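Side-chain contacts in hypothetical protein (Bacteroides eggerthii, PDB 4JGL), which is of unknown function but adopts a streptavidin-like fold carrying two extra alpha helices, with calcium bound in the crystal: residues A[22-27]-A[122-127]; A[27-32]-A[36-41]; A[43-48]-A[142-147]; A[55-60]-A[110-115]; A[87-92]-A[158-163]. All blocks are in the same frame, centred on the assembly; numbering follows the deposited sequence.

Contact 1: residues A[22-27]-A[122-127]. With CA (calcium ion), chain D.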
# COMPACT_ATOMS: atom_id res chain seq x y z
N SER A 22 3.90 -9.57 1.26
CA SER A 22 4.53 -8.90 2.37
C SER A 22 3.86 -7.58 2.70
O SER A 22 3.32 -6.89 1.84
CB SER A 22 6.01 -8.70 2.08
OG SER A 22 6.18 -8.20 0.77
N GLY A 23 3.85 -7.27 3.99
CA GLY A 23 3.30 -6.03 4.50
C GLY A 23 4.35 -5.04 4.90
O GLY A 23 5.46 -5.40 5.30
N TYR A 24 3.97 -3.77 4.85
CA TYR A 24 4.87 -2.65 5.11
C TYR A 24 4.16 -1.55 5.84
O TYR A 24 3.00 -1.22 5.53
CB TYR A 24 5.44 -2.06 3.82
CG TYR A 24 6.15 -3.09 2.99
CD1 TYR A 24 7.47 -3.42 3.25
CD2 TYR A 24 5.49 -3.76 1.99
CE1 TYR A 24 8.11 -4.41 2.51
CE2 TYR A 24 6.10 -4.77 1.29
CZ TYR A 24 7.42 -5.06 1.51
OH TYR A 24 8.04 -6.06 0.81
N LEU A 25 4.86 -0.92 6.78
CA LEU A 25 4.48 0.41 7.20
C LEU A 25 5.12 1.42 6.27
O LEU A 25 6.23 1.21 5.77
CB LEU A 25 4.95 0.67 8.63
CG LEU A 25 4.22 -0.14 9.69
CD1 LEU A 25 4.86 0.06 11.09
CD2 LEU A 25 2.74 0.14 9.72
N MSE A 26 4.40 2.51 6.01
CA MSE A 26 4.79 3.50 5.00
C MSE A 26 4.76 4.91 5.59
O MSE A 26 3.87 5.71 5.29
CB MSE A 26 3.87 3.43 3.78
CG MSE A 26 3.84 2.05 3.10
SE MSE A 26 2.88 2.06 1.50
CE MSE A 26 4.05 3.28 0.47
N PRO A 27 5.75 5.22 6.42
CA PRO A 27 5.90 6.61 6.87
C PRO A 27 6.37 7.47 5.70
O PRO A 27 7.01 6.97 4.76
CB PRO A 27 6.98 6.50 7.95
CG PRO A 27 7.81 5.35 7.52
CD PRO A 27 6.83 4.36 6.90
N ASN A 122 16.42 -0.79 8.91
CA ASN A 122 15.08 -0.50 9.43
C ASN A 122 14.06 -0.11 8.35
O ASN A 122 12.92 0.24 8.66
CB ASN A 122 15.16 0.64 10.49
CG ASN A 122 15.83 0.23 11.77
OD1 ASN A 122 15.87 -0.94 12.11
ND2 ASN A 122 16.33 1.21 12.51
N SER A 123 14.48 -0.16 7.09
CA SER A 123 13.60 0.07 5.97
C SER A 123 14.01 -0.89 4.86
O SER A 123 15.18 -1.27 4.72
CB SER A 123 13.70 1.51 5.48
OG SER A 123 14.99 1.79 4.99
N ALA A 124 13.03 -1.26 4.05
CA ALA A 124 13.24 -2.12 2.89
C ALA A 124 13.40 -1.33 1.58
O ALA A 124 14.27 -1.65 0.76
CB ALA A 124 12.07 -3.10 2.76
N TYR A 125 12.62 -0.26 1.43
CA TYR A 125 12.64 0.56 0.22
C TYR A 125 12.33 2.00 0.57
O TYR A 125 11.75 2.29 1.62
CB TYR A 125 11.62 0.09 -0.84
CG TYR A 125 11.77 -1.31 -1.30
CD1 TYR A 125 11.22 -2.36 -0.60
CD2 TYR A 125 12.47 -1.61 -2.45
CE1 TYR A 125 11.37 -3.69 -1.04
CE2 TYR A 125 12.64 -2.90 -2.88
CZ TYR A 125 12.10 -3.94 -2.17
OH TYR A 125 12.26 -5.25 -2.59
N VAL A 126 12.67 2.90 -0.36
CA VAL A 126 12.24 4.29 -0.32
C VAL A 126 11.82 4.69 -1.74
O VAL A 126 12.36 4.18 -2.73
CB VAL A 126 13.38 5.20 0.21
CG1 VAL A 126 14.61 5.18 -0.71
CG2 VAL A 126 12.86 6.64 0.46
N ALA A 127 10.85 5.58 -1.83
CA ALA A 127 10.40 6.12 -3.10
C ALA A 127 11.50 6.95 -3.73
O ALA A 127 12.26 7.59 -3.03
CB ALA A 127 9.14 6.94 -2.92
CA CA D . 17.34 -1.56 3.87
O HOH W 1 16.98 -2.39 1.69
O HOH W 2 19.32 -2.88 4.08
O HOH W 3 16.65 -3.66 4.78
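Tyr24 and Ala124, whose CA atoms lie 8.7 Å apart, mark the closest backbone approach of 22-27 to 122-127, too wide for direct strand pairing. In the streptavidin-like barrel these two strands are joined through strand 135-140, which pairs with both of them. On the second strand Ala124 and Tyr125 both face Leu138, a classic beta bulge, and both side chains point toward 22-27.

Across the gap the touch is slight and apolar: Tyr24 CE1 meets Ala124 CB at 4.2 Å, with the methyl oblique to the ring. Tyr24 CG lies anti to its carbonyl carbon (chi1 -56°), which sends the ring along the barrel interior and brings its hydroxyl near the Tyr125 ring, OH to CE1 4.5 Å. Leu138 packs against both tyrosines. In the Ser22 conformer given, Ser22 OG lies 2.8 Å from Tyr24 OH in a hydrogen bond.

Just before the bulge the chain turns to the metal. Ser123 O binds the calcium ion at 2.3 Å, Thr117 OG1 and Cys120 O are further ligands, and three waters sit at 2.4 Å. One of those waters also donates to Ala124 O at 3.0 Å, tying the bulge to the coordination shell.

Contact 2: residues A[27-32]-A[36-41]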
# COMPACT_ATOMS: atom_id res chain seq x y z
N PRO A 27 5.75 5.22 6.42
CA PRO A 27 5.90 6.61 6.87
C PRO A 27 6.37 7.47 5.70
O PRO A 27 7.01 6.97 4.76
CB PRO A 27 6.98 6.50 7.95
CG PRO A 27 7.81 5.35 7.52
CD PRO A 27 6.83 4.36 6.90
N ALA A 28 6.07 8.76 5.76
CA ALA A 28 6.50 9.74 4.80
C ALA A 28 7.41 10.74 5.50
O ALA A 28 7.03 11.31 6.50
CB ALA A 28 5.31 10.47 4.15
N ILE A 29 8.60 10.93 4.95
CA ILE A 29 9.68 11.73 5.59
C ILE A 29 10.30 12.66 4.55
O ILE A 29 10.43 12.29 3.39
CB ILE A 29 10.74 10.77 6.15
CG1 ILE A 29 10.09 9.81 7.12
CG2 ILE A 29 11.90 11.52 6.82
CD1 ILE A 29 10.98 8.68 7.60
N SER A 30 10.67 13.88 4.96
CA SER A 30 11.20 14.84 4.00
C SER A 30 12.51 14.38 3.36
O SER A 30 12.78 14.70 2.21
CB SER A 30 11.39 16.22 4.64
OG SER A 30 10.13 16.73 5.00
N ALA A 31 13.34 13.66 4.12
CA ALA A 31 14.61 13.15 3.62
C ALA A 31 14.43 11.75 3.03
O ALA A 31 13.68 10.95 3.57
CB ALA A 31 15.63 13.09 4.73
N ASN A 32 15.20 11.43 2.00
CA ASN A 32 15.19 10.11 1.37
C ASN A 32 16.27 9.17 1.88
O ASN A 32 16.39 8.06 1.38
CB ASN A 32 15.24 10.19 -0.15
CG ASN A 32 16.54 10.70 -0.68
OD1 ASN A 32 17.47 10.95 0.08
ND2 ASN A 32 16.63 10.80 -2.01
N GLY A 36 16.54 5.63 11.25
CA GLY A 36 16.36 5.77 12.67
C GLY A 36 15.06 5.10 13.02
O GLY A 36 14.70 4.06 12.44
N ASP A 37 14.36 5.70 13.97
CA ASP A 37 13.10 5.20 14.43
C ASP A 37 12.02 5.71 13.49
O ASP A 37 11.70 6.90 13.47
CB ASP A 37 12.85 5.67 15.86
CG ASP A 37 11.54 5.14 16.43
OD1 ASP A 37 10.82 4.41 15.72
OD2 ASP A 37 11.25 5.45 17.60
N PHE A 38 11.47 4.79 12.71
CA PHE A 38 10.45 5.11 11.72
C PHE A 38 9.05 5.23 12.32
O PHE A 38 8.12 5.59 11.60
CB PHE A 38 10.46 4.07 10.59
CG PHE A 38 11.60 4.22 9.62
CD1 PHE A 38 12.82 3.61 9.84
CD2 PHE A 38 11.44 4.96 8.48
CE1 PHE A 38 13.84 3.76 8.93
CE2 PHE A 38 12.45 5.10 7.58
CZ PHE A 38 13.63 4.50 7.79
N THR A 39 8.89 4.96 13.62
CA THR A 39 7.54 4.91 14.23
C THR A 39 7.08 6.26 14.81
O THR A 39 5.99 6.36 15.40
CB THR A 39 7.46 3.85 15.35
OG1 THR A 39 8.34 4.21 16.41
CG2 THR A 39 7.82 2.46 14.83
N THR A 40 7.90 7.29 14.65
CA THR A 40 7.57 8.62 15.17
C THR A 40 6.70 9.37 14.16
O THR A 40 6.32 10.53 14.40
CB THR A 40 8.85 9.43 15.44
OG1 THR A 40 9.66 9.44 14.27
CG2 THR A 40 9.66 8.81 16.56
N MSE A 41 6.40 8.71 13.03
CA MSE A 41 5.63 9.25 11.91
C MSE A 41 4.39 8.40 11.68
O MSE A 41 4.45 7.18 11.83
CB MSE A 41 6.49 9.19 10.63
CG MSE A 41 7.29 10.47 10.30
SE MSE A 41 8.89 10.79 11.39
CE MSE A 41 9.89 9.15 10.99
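Pro27, Ile29, Phe38 and Met41, the last a selenomethionine, form a small apolar cluster where strand 22-29 leaves the barrel and the loop beyond it folds back; an Asx turn at Asp37 lies within that loop. The packed side of the contact begins with Pro27. Its CG reaches the edge of the Phe38 ring, close to the ring plane, at 3.8 Å from CD2, while its CB rests on Met41 CB at the same 3.8 Å. Ile29 comes in at about a right angle to Phe38, its CD1 3.9 Å from Phe38 CD2 and oblique to the ring. Met41 is bent at chi2 and chi3, which curls its CE back to Ile29 CD1, 3.6 Å away; this side chain has two deposited conformers, and that touch, which holds for the one given, is less certain. Further support for the ring comes from Phe34 and Tyr137, each meeting Phe38 edge-to-face.

The other side of the loop is polar and faces solvent. Asp37 and Thr39 are exposed and do not touch 27-32; they stiffen the turn instead. Asp37 OD1 takes two donors: Thr39 N at 2.9 Å, well above the carboxylate plane, and the Thr39 hydroxyl, whose OG1 lies 2.6 Å from OD1 on the syn side, 18° out of that plane.

Contact 3: residues A[43-48]-A[142-147]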
# COMPACT_ATOMS: atom_id res chain seq x y z
N PRO A 43 1.89 6.25 9.75
CA PRO A 43 2.12 5.53 8.53
C PRO A 43 0.85 5.20 7.73
O PRO A 43 -0.24 5.05 8.24
CB PRO A 43 2.73 4.24 9.04
CG PRO A 43 2.01 4.00 10.35
CD PRO A 43 1.72 5.36 10.91
N ASP A 44 1.04 5.13 6.43
CA ASP A 44 0.15 4.36 5.59
C ASP A 44 0.63 2.92 5.63
O ASP A 44 1.60 2.60 6.30
CB ASP A 44 0.19 4.94 4.18
CG ASP A 44 -0.83 6.06 3.98
OD1 ASP A 44 -1.42 6.53 4.98
OD2 ASP A 44 -1.02 6.46 2.81
N TYR A 45 -0.05 2.05 4.90
CA TYR A 45 0.24 0.64 4.94
C TYR A 45 0.39 0.12 3.53
O TYR A 45 -0.42 0.48 2.66
CB TYR A 45 -0.90 -0.12 5.64
CG TYR A 45 -1.24 0.45 6.99
CD1 TYR A 45 -2.10 1.53 7.12
CD2 TYR A 45 -0.62 -0.04 8.11
CE1 TYR A 45 -2.39 2.06 8.37
CE2 TYR A 45 -0.89 0.48 9.37
CZ TYR A 45 -1.76 1.53 9.49
OH TYR A 45 -2.05 2.06 10.73
N GLY A 46 1.36 -0.73 3.30
CA GLY A 46 1.54 -1.35 2.02
C GLY A 46 1.45 -2.86 2.03
O GLY A 46 1.76 -3.49 3.03
N TYR A 47 1.13 -3.42 0.88
CA TYR A 47 1.00 -4.87 0.74
C TYR A 47 1.44 -5.27 -0.65
O TYR A 47 0.81 -4.88 -1.63
CB TYR A 47 -0.45 -5.28 0.99
CG TYR A 47 -0.71 -6.74 1.22
CD1 TYR A 47 -0.28 -7.40 2.35
CD2 TYR A 47 -1.47 -7.46 0.34
CE1 TYR A 47 -0.59 -8.73 2.58
CE2 TYR A 47 -1.76 -8.79 0.55
CZ TYR A 47 -1.34 -9.41 1.67
OH TYR A 47 -1.66 -10.75 1.85
N LEU A 48 2.53 -6.01 -0.72
CA LEU A 48 3.08 -6.47 -2.00
C LEU A 48 2.62 -7.90 -2.25
O LEU A 48 2.76 -8.75 -1.37
CB LEU A 48 4.61 -6.39 -2.00
CG LEU A 48 5.31 -6.60 -3.33
CD1 LEU A 48 5.15 -5.38 -4.19
CD2 LEU A 48 6.78 -6.93 -3.11
N ALA A 142 5.04 -7.00 10.22
CA ALA A 142 4.05 -8.06 10.34
C ALA A 142 2.65 -7.52 10.59
O ALA A 142 1.69 -8.00 10.00
CB ALA A 142 4.47 -9.05 11.45
N GLU A 143 2.52 -6.53 11.47
CA GLU A 143 1.21 -6.02 11.80
C GLU A 143 0.51 -5.39 10.58
O GLU A 143 -0.70 -5.51 10.45
CB GLU A 143 1.29 -5.06 12.99
CG GLU A 143 1.62 -5.81 14.29
CD GLU A 143 1.84 -4.94 15.49
OE1 GLU A 143 2.17 -3.75 15.34
OE2 GLU A 143 1.74 -5.49 16.59
N ALA A 144 1.26 -4.77 9.68
CA ALA A 144 0.67 -4.25 8.48
C ALA A 144 0.10 -5.38 7.62
O ALA A 144 -0.96 -5.26 7.02
CB ALA A 144 1.73 -3.43 7.68
N ARG A 145 0.85 -6.48 7.52
CA ARG A 145 0.37 -7.65 6.82
C ARG A 145 -0.92 -8.18 7.46
O ARG A 145 -1.87 -8.49 6.77
CB ARG A 145 1.45 -8.74 6.78
CG ARG A 145 0.98 -10.00 6.07
CD ARG A 145 2.08 -11.01 5.85
NE ARG A 145 2.60 -11.60 7.07
CZ ARG A 145 2.07 -12.64 7.71
NH1 ARG A 145 0.92 -13.19 7.32
NH2 ARG A 145 2.70 -13.14 8.76
N TYR A 146 -0.93 -8.30 8.78
CA TYR A 146 -2.11 -8.80 9.46
C TYR A 146 -3.32 -7.93 9.17
O TYR A 146 -4.44 -8.44 9.01
CB TYR A 146 -1.94 -8.89 10.97
CG TYR A 146 -0.76 -9.63 11.49
CD1 TYR A 146 -0.18 -10.69 10.80
CD2 TYR A 146 -0.21 -9.27 12.70
CE1 TYR A 146 0.94 -11.34 11.33
CE2 TYR A 146 0.87 -9.90 13.21
CZ TYR A 146 1.44 -10.94 12.54
OH TYR A 146 2.56 -11.56 13.09
N LYS A 147 -3.12 -6.62 9.10
CA LYS A 147 -4.21 -5.67 8.87
C LYS A 147 -4.84 -5.90 7.50
O LYS A 147 -6.06 -5.98 7.37
CB LYS A 147 -3.70 -4.24 9.01
CG LYS A 147 -4.76 -3.18 8.96
CD LYS A 147 -4.11 -1.80 9.11
CE LYS A 147 -5.10 -0.68 9.31
NZ LYS A 147 -5.81 -0.72 10.61
O HOH W 4 -5.21 2.24 10.92
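The Tyr45 ring carries the Lys147 side chain over one face and Ala144 at its edge, where strand 44-49 of the barrel is crossed by helix 142-153, one of the two helices added to the streptavidin-like fold. Lys147 CD stands 3.9 Å from the ring centroid, 9° off the normal, a CH-pi contact; Ala144 CB lies near the ring plane, 4.1 Å from Tyr45 CD2. Tyr47 meets Arg145 differently, with Arg145 CG at its ring edge, 4.0 Å from CE1, while Tyr47 OH and Arg145 NH1 both go to Glu149. Phe148 and Phe152 also meet the Tyr47 ring.

The segment axes approach to 8.1 Å at 78°, so the helix lies across the strand. A serine in place of Tyr45 would probably open a gap under Lys147 CD and CE, leaving them to neighbours such as Met58 and the chain freer to move. Lys147 bends at chi4 (68°), and its NZ bonds to Tyr65 OH and to a water at 3.0 Å; the same water is 3.2 Å from Tyr45 OH.

Contact 4: residues A[55-60]-A[110-115]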
# COMPACT_ATOMS: atom_id res chain seq x y z
N PHE A 55 0.49 -4.16 -5.91
CA PHE A 55 0.96 -3.46 -4.73
C PHE A 55 -0.19 -2.62 -4.22
O PHE A 55 -0.75 -1.82 -4.98
CB PHE A 55 2.17 -2.59 -5.04
CG PHE A 55 2.58 -1.73 -3.87
CD1 PHE A 55 3.19 -2.31 -2.78
CD2 PHE A 55 2.27 -0.40 -3.84
CE1 PHE A 55 3.54 -1.55 -1.64
CE2 PHE A 55 2.63 0.38 -2.70
CZ PHE A 55 3.21 -0.22 -1.61
N LEU A 56 -0.59 -2.83 -2.97
CA LEU A 56 -1.68 -2.06 -2.39
C LEU A 56 -1.15 -1.06 -1.38
O LEU A 56 -0.25 -1.37 -0.62
CB LEU A 56 -2.71 -2.98 -1.74
CG LEU A 56 -3.66 -3.71 -2.69
CD1 LEU A 56 -2.90 -4.62 -3.63
CD2 LEU A 56 -4.73 -4.47 -1.89
N LYS A 57 -1.72 0.13 -1.40
CA LYS A 57 -1.36 1.18 -0.45
C LYS A 57 -2.63 1.68 0.21
O LYS A 57 -3.55 2.14 -0.47
CB LYS A 57 -0.64 2.32 -1.16
CG LYS A 57 -0.30 3.47 -0.22
CD LYS A 57 0.65 4.45 -0.88
CE LYS A 57 1.10 5.54 0.09
NZ LYS A 57 -0.01 6.50 0.33
N MSE A 58 -2.67 1.61 1.54
CA MSE A 58 -3.85 1.96 2.33
C MSE A 58 -3.60 3.15 3.22
O MSE A 58 -2.57 3.22 3.90
CB MSE A 58 -4.22 0.76 3.18
CG MSE A 58 -5.43 0.96 4.07
SE MSE A 58 -6.21 -0.65 4.70
CE MSE A 58 -5.15 -0.54 5.86
N HIS A 59 -4.57 4.05 3.23
CA HIS A 59 -4.59 5.24 4.06
C HIS A 59 -5.85 5.23 4.91
O HIS A 59 -6.95 4.98 4.41
CB HIS A 59 -4.57 6.48 3.17
CG HIS A 59 -4.55 7.78 3.90
ND1 HIS A 59 -3.48 8.20 4.64
CD2 HIS A 59 -5.47 8.77 3.98
CE1 HIS A 59 -3.75 9.38 5.17
NE2 HIS A 59 -4.95 9.75 4.78
N ASP A 60 -5.68 5.52 6.19
CA ASP A 60 -6.78 5.56 7.17
C ASP A 60 -7.22 7.02 7.41
O ASP A 60 -6.40 7.88 7.73
CB ASP A 60 -6.26 4.93 8.47
CG ASP A 60 -7.28 4.84 9.57
OD1 ASP A 60 -8.34 5.44 9.50
OD2 ASP A 60 -6.97 4.14 10.56
N PRO A 110 -0.32 9.38 -7.96
CA PRO A 110 1.11 9.24 -8.22
C PRO A 110 1.52 7.80 -8.50
O PRO A 110 0.96 6.86 -7.91
CB PRO A 110 1.75 9.71 -6.89
CG PRO A 110 0.73 9.65 -5.88
CD PRO A 110 -0.59 9.85 -6.59
N SER A 111 2.47 7.63 -9.43
CA SER A 111 3.19 6.39 -9.59
C SER A 111 4.31 6.35 -8.56
O SER A 111 4.68 7.38 -7.98
CB SER A 111 3.73 6.24 -11.01
OG SER A 111 2.68 6.20 -11.96
N PHE A 112 4.82 5.16 -8.30
CA PHE A 112 5.96 5.02 -7.41
C PHE A 112 7.01 4.12 -8.04
O PHE A 112 6.68 3.11 -8.66
CB PHE A 112 5.56 4.36 -6.07
CG PHE A 112 4.75 5.25 -5.16
CD1 PHE A 112 5.39 6.26 -4.47
CD2 PHE A 112 3.40 5.06 -4.96
CE1 PHE A 112 4.69 7.08 -3.61
CE2 PHE A 112 2.69 5.89 -4.13
CZ PHE A 112 3.32 6.89 -3.45
N THR A 113 8.27 4.49 -7.84
CA THR A 113 9.39 3.56 -8.00
C THR A 113 10.04 3.44 -6.63
O THR A 113 10.53 4.44 -6.09
CB THR A 113 10.41 4.06 -9.02
OG1 THR A 113 9.78 4.12 -10.31
CG2 THR A 113 11.63 3.11 -9.16
N PHE A 114 10.02 2.24 -6.07
CA PHE A 114 10.63 1.96 -4.79
C PHE A 114 12.00 1.32 -5.01
O PHE A 114 12.10 0.31 -5.73
CB PHE A 114 9.74 1.05 -3.96
CG PHE A 114 8.48 1.73 -3.49
CD1 PHE A 114 8.53 2.75 -2.54
CD2 PHE A 114 7.26 1.37 -3.99
CE1 PHE A 114 7.36 3.38 -2.12
CE2 PHE A 114 6.09 2.00 -3.57
CZ PHE A 114 6.16 3.01 -2.65
N ILE A 115 13.03 1.91 -4.40
CA ILE A 115 14.40 1.43 -4.52
C ILE A 115 14.90 0.95 -3.15
O ILE A 115 14.45 1.44 -2.11
CB ILE A 115 15.35 2.50 -5.09
CG1 ILE A 115 15.52 3.68 -4.14
CG2 ILE A 115 14.87 2.97 -6.46
CD1 ILE A 115 16.59 4.68 -4.63
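Phe55, near the start of strand 54-61, meets Phe114 across the barrel interior; the nearest backbone pair, the CA atoms of Phe55 and Phe112, is still 10.2 Å apart, so only side chains bridge the distance. With CG anti to the backbone nitrogen (chi1 173°), the Phe55 ring reaches inward until its CE2 lies 3.9 Å from Phe114 CE2. The two side chains cross at about a right angle, yet the rings are neither stacked nor edge-to-face: their centroids are 5.5 Å apart and the planes meet obliquely at 58°. Cys81 touches both rings.

Leu56 turns to the opposite side of the sheet, where Phe148 of helix 142-153 packs on it. Lys57 points inward again. Its chain is extended as far as chi3, laying CD 4.1 Å from Phe112 CE2, and it bends at chi4 to bring NZ into a salt bridge with Asp44 OD2; Tyr136 adds a cation-pi contact. Met58, a selenomethionine, faces Lys147, Phe148 and Leu151 of the helix. His59 ND1 engages the other oxygen of Asp44, and both pairings hold for the Asp44 conformer given, one of two deposited.

Phe55 and Lys57 thus point inward while Leu56 and Met58 turn to helix 142-153, the inside-outside alternation of a strand in an antiparallel barrel, here the streptavidin-like one.

Contact 5: residues A[87-92]-A[158-163]. With EDO (1,2-ethanediol), chain E.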
# COMPACT_ATOMS: atom_id res chain seq x y z
N VAL A 87 -10.12 1.78 -3.92
CA VAL A 87 -11.22 1.21 -3.17
C VAL A 87 -11.39 1.99 -1.90
O VAL A 87 -10.42 2.21 -1.17
CB VAL A 87 -10.94 -0.25 -2.82
CG1 VAL A 87 -12.11 -0.86 -2.04
CG2 VAL A 87 -10.64 -1.06 -4.07
N MSE A 88 -12.61 2.42 -1.62
CA MSE A 88 -12.92 3.14 -0.40
C MSE A 88 -13.83 2.26 0.45
O MSE A 88 -14.80 1.71 -0.06
CB MSE A 88 -13.56 4.48 -0.77
CG MSE A 88 -13.71 5.48 0.36
SE MSE A 88 -14.18 7.30 -0.30
CE MSE A 88 -16.03 6.96 -0.78
N ILE A 89 -13.50 2.13 1.73
CA ILE A 89 -14.22 1.29 2.67
C ILE A 89 -14.63 2.14 3.86
O ILE A 89 -13.77 2.58 4.62
CB ILE A 89 -13.39 0.08 3.14
CG1 ILE A 89 -12.87 -0.70 1.94
CG2 ILE A 89 -14.22 -0.80 4.07
CD1 ILE A 89 -12.06 -1.95 2.25
N VAL A 90 -15.92 2.44 3.96
CA VAL A 90 -16.42 3.42 4.90
C VAL A 90 -17.35 2.76 5.90
O VAL A 90 -18.41 2.28 5.50
CB VAL A 90 -17.16 4.58 4.18
CG1 VAL A 90 -17.67 5.59 5.18
CG2 VAL A 90 -16.25 5.26 3.17
N PRO A 91 -16.99 2.74 7.19
CA PRO A 91 -17.90 2.19 8.18
C PRO A 91 -19.15 3.02 8.38
O PRO A 91 -19.10 4.25 8.35
CB PRO A 91 -17.05 2.17 9.46
CG PRO A 91 -15.66 2.18 9.01
CD PRO A 91 -15.64 2.98 7.72
N ARG A 92 -20.27 2.33 8.57
CA ARG A 92 -21.53 2.97 8.89
C ARG A 92 -22.19 2.25 10.07
O ARG A 92 -21.74 1.19 10.51
CB ARG A 92 -22.44 2.93 7.67
CG ARG A 92 -21.96 3.77 6.52
CD ARG A 92 -21.99 5.25 6.86
NE ARG A 92 -21.59 6.09 5.74
CZ ARG A 92 -20.95 7.24 5.84
NH1 ARG A 92 -20.61 7.74 7.04
NH2 ARG A 92 -20.63 7.93 4.75
N ALA A 158 -16.29 -8.89 0.88
CA ALA A 158 -16.25 -9.64 -0.36
C ALA A 158 -16.05 -8.79 -1.61
O ALA A 158 -15.32 -9.16 -2.50
CB ALA A 158 -17.52 -10.48 -0.51
N GLU A 159 -16.68 -7.63 -1.66
CA GLU A 159 -16.54 -6.76 -2.82
C GLU A 159 -15.07 -6.39 -3.04
O GLU A 159 -14.59 -6.29 -4.17
CB GLU A 159 -17.38 -5.51 -2.59
CG GLU A 159 -17.58 -4.64 -3.78
CD GLU A 159 -18.68 -3.58 -3.57
OE1 GLU A 159 -19.38 -3.57 -2.53
OE2 GLU A 159 -18.82 -2.74 -4.47
N PHE A 160 -14.35 -6.16 -1.94
CA PHE A 160 -12.92 -5.85 -2.01
C PHE A 160 -12.07 -7.07 -2.35
O PHE A 160 -11.23 -7.01 -3.23
CB PHE A 160 -12.49 -5.21 -0.68
CG PHE A 160 -11.00 -4.99 -0.53
CD1 PHE A 160 -10.25 -4.33 -1.49
CD2 PHE A 160 -10.37 -5.39 0.62
CE1 PHE A 160 -8.91 -4.08 -1.30
CE2 PHE A 160 -9.03 -5.14 0.80
CZ PHE A 160 -8.30 -4.52 -0.17
N LYS A 161 -12.30 -8.17 -1.64
CA LYS A 161 -11.58 -9.41 -1.89
C LYS A 161 -11.75 -9.84 -3.34
O LYS A 161 -10.78 -10.20 -4.00
CB LYS A 161 -12.08 -10.51 -0.94
CG LYS A 161 -11.31 -11.84 -1.07
CD LYS A 161 -11.83 -12.89 -0.09
CE LYS A 161 -10.97 -14.16 -0.08
NZ LYS A 161 -10.66 -14.63 -1.43
N ASN A 162 -12.98 -9.77 -3.84
CA ASN A 162 -13.27 -10.21 -5.21
C ASN A 162 -12.61 -9.32 -6.24
O ASN A 162 -12.10 -9.79 -7.24
CB ASN A 162 -14.77 -10.27 -5.48
CG ASN A 162 -15.48 -11.35 -4.67
OD1 ASN A 162 -14.85 -12.27 -4.15
ND2 ASN A 162 -16.80 -11.24 -4.56
N LEU A 163 -12.59 -8.00 -6.01
CA LEU A 163 -11.87 -7.11 -6.91
C LEU A 163 -10.40 -7.49 -7.03
O LEU A 163 -9.84 -7.52 -8.12
CB LEU A 163 -11.98 -5.65 -6.43
CG LEU A 163 -11.14 -4.62 -7.19
CD1 LEU A 163 -11.58 -4.48 -8.64
CD2 LEU A 163 -11.21 -3.28 -6.49
C1 EDO E . -6.05 -11.76 -1.30
O1 EDO E . -5.33 -12.77 -0.58
C2 EDO E . -7.52 -11.97 -1.03
O2 EDO E . -7.91 -13.26 -1.52
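Val87 and Ile89 meet Phe160 and Leu163 where helix 158-165, the second of the helices added to the streptavidin-like fold, lies against the outer face of strand 78-92. The two segments run almost antiparallel, their axes at 162° and 10.1 Å apart at closest approach. Val87 and Phe160 share most of the contact. Phe160 has CG anti to the backbone nitrogen (chi1 173°), which turns its ring to the strand. Ile89 CD1 stands over one face of that ring, 4.2 Å from Phe160 CD2, and Val87 CG1 comes in obliquely, 4.0 Å from Phe160 CD1. Both aliphatic side chains cross the phenylalanine at about a right angle.

One turn on, Leu163 slides past Val87 in the opposite direction; the separation of 3.3 Å between Val87 CG2 and Leu163 CD2 is shorter than ordinary van der Waals packing, and little should be read into it. Leu151 of helix 142-153 touches both Ile89 and Phe160.

Lys161 takes no part in the strand contact. Its NZ pairs with Asp165 OD2 and donates to O2 of a 1,2-ethanediol at 3.1 Å, a molecule probably left by crystallisation. Shortening Lys161 to an alanine is likely to leave Asp165 OD2 without its salt-bridge mate and the diol with one grip fewer. Between strand and helix no hydrogen bond forms: attachment rests on shape and dispersion, branched aliphatic groups packed round a buried ring.

How the contacts relate
Contacts 1, 3 and 4 lie close together around the barrel, with contact 1 centred 9 Å from contact 3 and 10 Å from contact 4. Strand pairing joins them: Tyr24 O lies 2.8 Å from Gly46 N between contacts 1 and 3, and Val126 N 2.9 Å from Ile115 O between contacts 1 and 4, while Asp44 links contact 3 to contact 4. Contact 2 shares Pro27 with contact 1 and touches it again where Phe38 CZ packs on Ser123 CB at 3.8 Å; the Phe38 side chain is about 8 Å from a bound calcium ion. Contact 5 lies across the chain's centre from contact 1, about 24 Å between centres, and meets contact 4 through Leu56 CD2 and Phe160 CZ, 4.0 Å apart.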